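Local structure of cellulase (Soil metagenome, 5I2U) at residues A80-V88 / T318-N326. The protein probably hydrolyses the beta-1,4-glucosidic bonds of cellulose, as a salt-tolerant glycoside hydrolase of family 5 with a TIM-barrel fold. Residues are numbered along the deposited sequence; the frame is centred on the assembly and turned at random. Where two conformers were deposited one is given.
Sequences ADDWKCTVV and TRNSIRNAN
The indole of Trp83 carries the aliphatic part of Arg319 on one face: CG of Arg319 stands 3.7 Å from the centroid of the five-membered ring, 13° off its normal, a CH-pi contact, while OD2 of Asp82 lies at the ring edge. The guanidinium of Arg319 stands perpendicular to the indole; over one of its faces sits CD of Arg323, and its edge is turned to the Asp82 carboxylate. Over one face of the Arg323 guanidinium lies NH2 of Arg319, offset toward the rim. In this TIM barrel the contact joins the turn from helix 73-81 into the second strand, 87-93, to the last helix, 313-325, which packs outside the eighth strand, 281-286. Arginine suits its place because its methylenes cover an aromatic ring while its end meets an acid. With CG anti to the backbone N (chi1 -176°) and the chain extended to NE, Arg319 grips Asp82 side-on, NE to OD2 at 2.9 Å and NH2 to OD1 at 3.0 Å, both from above the carboxylate plane. A leucine at Arg319 would probably leave the Asp82 carboxylate without its salt-bridge partner. Isoleucine serves by its two branches: CG2 of Ile322 lies against O of Trp83 (3.2 Å), CD1 meets SG of Cys85 and CE3 of Trp83, and Trp281 is touched too. A bend at chi3 (63°) turns NH1 of Arg323 to O of Asp82, a 2.8 Å hydrogen bond at the guanidinium edge, so one arginine holds the loop by its backbone, the other by its carboxylate. NZ of Lys84 hydrogen-bonds O of Asp81, nearly in line with that C=O. The short side chain of Asn326, whose amide both donates and accepts, serves two neighbours: OD1 accepts from Arg57, and ND2 donates to O of Lys84 at 2.8 Å.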
loop_
_atom_site.group_PDB
_atom_site.type_symbol
_atom_site.label_atom_id
_atom_site.label_comp_id
_atom_site.label_asym_id
_atom_site.label_seq_id
_atom_site.Cartn_x
_atom_site.Cartn_y
_atom_site.Cartn_z
ATOM N N ALA A 80 7.996 -10.674 6.944
ATOM C CA ALA A 80 9.348 -10.283 6.575
ATOM C C ALA A 80 10.221 -11.513 6.334
ATOM O O ALA A 80 10.856 -11.627 5.284
ATOM C CB ALA A 80 9.965 -9.389 7.647
ATOM N N ASP A 81 10.228 -12.433 7.296
ATOM C CA ASP A 81 11.141 -13.584 7.277
ATOM C C ASP A 81 10.728 -14.684 6.296
ATOM O O ASP A 81 11.540 -15.115 5.494
ATOM C CB ASP A 81 11.302 -14.178 8.687
ATOM C CG ASP A 81 11.978 -13.220 9.652
ATOM O OD1 ASP A 81 12.594 -12.227 9.213
ATOM O OD2 ASP A 81 11.910 -13.462 10.865
ATOM N N ASP A 82 9.477 -15.133 6.362
ATOM C CA ASP A 82 9.023 -16.272 5.562
ATOM C C ASP A 82 8.495 -15.887 4.170
ATOM O O ASP A 82 8.791 -16.591 3.192
ATOM C CB ASP A 82 7.961 -17.055 6.319
ATOM C CG ASP A 82 7.526 -18.295 5.579
ATOM O OD1 ASP A 82 8.381 -19.166 5.321
ATOM O OD2 ASP A 82 6.334 -18.388 5.233
ATOM N N TRP A 83 7.713 -14.801 4.077
ATOM C CA TRP A 83 7.177 -14.336 2.769
ATOM C C TRP A 83 8.167 -13.432 2.023
ATOM O O TRP A 83 7.985 -13.167 0.838
ATOM C CB TRP A 83 5.835 -13.599 2.927
ATOM C CG TRP A 83 4.668 -14.470 3.265
ATOM C CD1 TRP A 83 4.685 -15.634 3.979
ATOM C CD2 TRP A 83 3.303 -14.225 2.928
ATOM N NE1 TRP A 83 3.422 -16.139 4.088
ATOM C CE2 TRP A 83 2.547 -15.292 3.456
ATOM C CE3 TRP A 83 2.641 -13.203 2.238
ATOM C CZ2 TRP A 83 1.150 -15.369 3.313
ATOM C CZ3 TRP A 83 1.262 -13.286 2.075
ATOM C CH2 TRP A 83 0.526 -14.365 2.620
ATOM N N LYS A 84 9.199 -12.971 2.724
ATOM C CA LYS A 84 10.206 -12.053 2.178
ATOM C C LYS A 84 9.618 -10.702 1.773
ATOM O O LYS A 84 10.093 -10.081 0.825
ATOM C CB LYS A 84 10.994 -12.688 1.015
ATOM C CG LYS A 84 11.567 -14.065 1.304
ATOM C CD LYS A 84 12.603 -14.039 2.413
ATOM C CE LYS A 84 13.311 -15.392 2.513
ATOM N NZ LYS A 84 14.044 -15.552 3.797
ATOM N N CYS A 85 8.610 -10.232 2.512
ATOM C CA CYS A 85 8.084 -8.896 2.283
ATOM C C CYS A 85 9.169 -7.868 2.602
ATOM O O CYS A 85 9.844 -7.951 3.641
ATOM C CB CYS A 85 6.836 -8.622 3.129
ATOM S SG CYS A 85 5.413 -9.665 2.728
ATOM N N THR A 86 9.370 -6.949 1.663
ATOM C CA THR A 86 10.220 -5.780 1.857
ATOM C C THR A 86 9.384 -4.571 2.218
ATOM O O THR A 86 9.936 -3.527 2.598
ATOM C CB THR A 86 11.067 -5.488 0.594
ATOM O OG1 THR A 86 10.236 -5.497 -0.586
ATOM C CG2 THR A 86 12.152 -6.543 0.448
ATOM N N VAL A 87 8.060 -4.695 2.065
ATOM C CA VAL A 87 7.125 -3.693 2.513
ATOM C C VAL A 87 5.899 -4.369 3.159
ATOM O O VAL A 87 5.518 -5.467 2.781
ATOM C CB VAL A 87 6.717 -2.738 1.351
ATOM C CG1 VAL A 87 5.879 -3.446 0.298
ATOM C CG2 VAL A 87 5.981 -1.513 1.882
ATOM N N VAL A 88 5.313 -3.692 4.144
ATOM C CA VAL A 88 4.053 -4.100 4.768
ATOM C C VAL A 88 3.133 -2.899 4.841
ATOM O O VAL A 88 3.569 -1.797 5.133
ATOM C CB VAL A 88 4.255 -4.727 6.161
ATOM C CG1 VAL A 88 4.929 -6.062 5.973
ATOM C CG2 VAL A 88 5.089 -3.844 7.075
ATOM N N THR A 318 0.553 -15.413 -3.699
ATOM C CA THR A 318 1.176 -14.182 -3.188
ATOM C C THR A 318 2.550 -14.459 -2.559
ATOM O O THR A 318 3.524 -13.761 -2.841
ATOM C CB THR A 318 0.270 -13.466 -2.138
ATOM O OG1 THR A 318 -0.969 -13.069 -2.746
ATOM C CG2 THR A 318 0.950 -12.232 -1.573
ATOM N N ARG A 319 2.614 -15.457 -1.691
ATOM C CA ARG A 319 3.860 -15.801 -1.020
ATOM C C ARG A 319 4.932 -16.132 -2.038
ATOM O O ARG A 319 6.050 -15.636 -1.937
ATOM C CB ARG A 319 3.651 -16.975 -0.060
ATOM C CG ARG A 319 4.871 -17.348 0.756
ATOM C CD ARG A 319 4.558 -18.443 1.758
ATOM N NE ARG A 319 5.771 -18.919 2.415
ATOM C CZ ARG A 319 6.650 -19.769 1.870
ATOM N NH1 ARG A 319 6.482 -20.266 0.633
ATOM N NH2 ARG A 319 7.706 -20.136 2.575
ATOM N N ASN A 320 4.587 -16.977 -3.006
ATOM C CA ASN A 320 5.536 -17.388 -4.042
ATOM C C ASN A 320 5.962 -16.226 -4.903
ATOM O O ASN A 320 7.150 -16.077 -5.178
ATOM C CB ASN A 320 4.975 -18.504 -4.937
ATOM C CG ASN A 320 4.831 -19.831 -4.209
ATOM O OD1 ASN A 320 5.588 -20.148 -3.296
ATOM N ND2 ASN A 320 3.848 -20.609 -4.614
ATOM N N SER A 321 4.995 -15.410 -5.312
ATOM C CA SER A 321 5.262 -14.215 -6.104
ATOM C C SER A 321 6.263 -13.303 -5.415
ATOM O O SER A 321 7.205 -12.815 -6.043
ATOM C CB SER A 321 3.963 -13.429 -6.382
ATOM O OG SER A 321 3.181 -14.020 -7.412
ATOM N N ILE A 322 6.068 -13.081 -4.120
ATOM C CA ILE A 322 6.928 -12.174 -3.380
ATOM C C ILE A 322 8.306 -12.796 -3.167
ATOM O O ILE A 322 9.309 -12.103 -3.288
ATOM C CB ILE A 322 6.293 -11.731 -2.033
ATOM C CG1 ILE A 322 5.013 -10.949 -2.296
ATOM C CG2 ILE A 322 7.245 -10.848 -1.227
ATOM C CD1 ILE A 322 4.107 -10.832 -1.094
ATOM N N ARG A 323 8.342 -14.080 -2.835
ATOM C CA ARG A 323 9.607 -14.791 -2.557
ATOM C C ARG A 323 10.535 -14.915 -3.768
ATOM O O ARG A 323 11.745 -14.774 -3.624
ATOM C CB ARG A 323 9.338 -16.187 -1.996
ATOM C CG ARG A 323 8.984 -16.200 -0.526
ATOM C CD ARG A 323 8.563 -17.598 -0.113
ATOM N NE ARG A 323 9.676 -18.524 -0.282
ATOM C CZ ARG A 323 10.681 -18.714 0.586
ATOM N NH1 ARG A 323 10.733 -18.076 1.761
ATOM N NH2 ARG A 323 11.647 -19.579 0.272
ATOM N N ASN A 324 9.967 -15.174 -4.944
ATOM C CA ASN A 324 10.768 -15.349 -6.149
ATOM C C ASN A 324 11.288 -13.988 -6.667
ATOM O O ASN A 324 12.440 -13.882 -7.089
ATOM C CB ASN A 324 10.036 -16.257 -7.172
ATOM C CG ASN A 324 10.105 -15.753 -8.614
ATOM O OD1 ASN A 324 9.508 -14.733 -8.959
ATOM N ND2 ASN A 324 10.794 -16.501 -9.472
ATOM N N ALA A 325 10.455 -12.950 -6.591
ATOM C CA ALA A 325 10.874 -11.574 -6.897
ATOM C C ALA A 325 11.968 -11.060 -5.940
ATOM O O ALA A 325 12.927 -10.453 -6.393
ATOM C CB ALA A 325 9.668 -10.641 -6.880
ATOM N N ASN A 326 11.812 -11.306 -4.634
ATOM C CA ASN A 326 12.846 -11.002 -3.622
ATOM C C ASN A 326 13.688 -12.228 -3.291
ATOM O O ASN A 326 14.548 -12.176 -2.421
ATOM C CB ASN A 326 12.221 -10.476 -2.322
ATOM C CG ASN A 326 11.429 -9.196 -2.522
ATOM O OD1 ASN A 326 11.773 -8.359 -3.366
ATOM N ND2 ASN A 326 10.379 -9.021 -1.723
#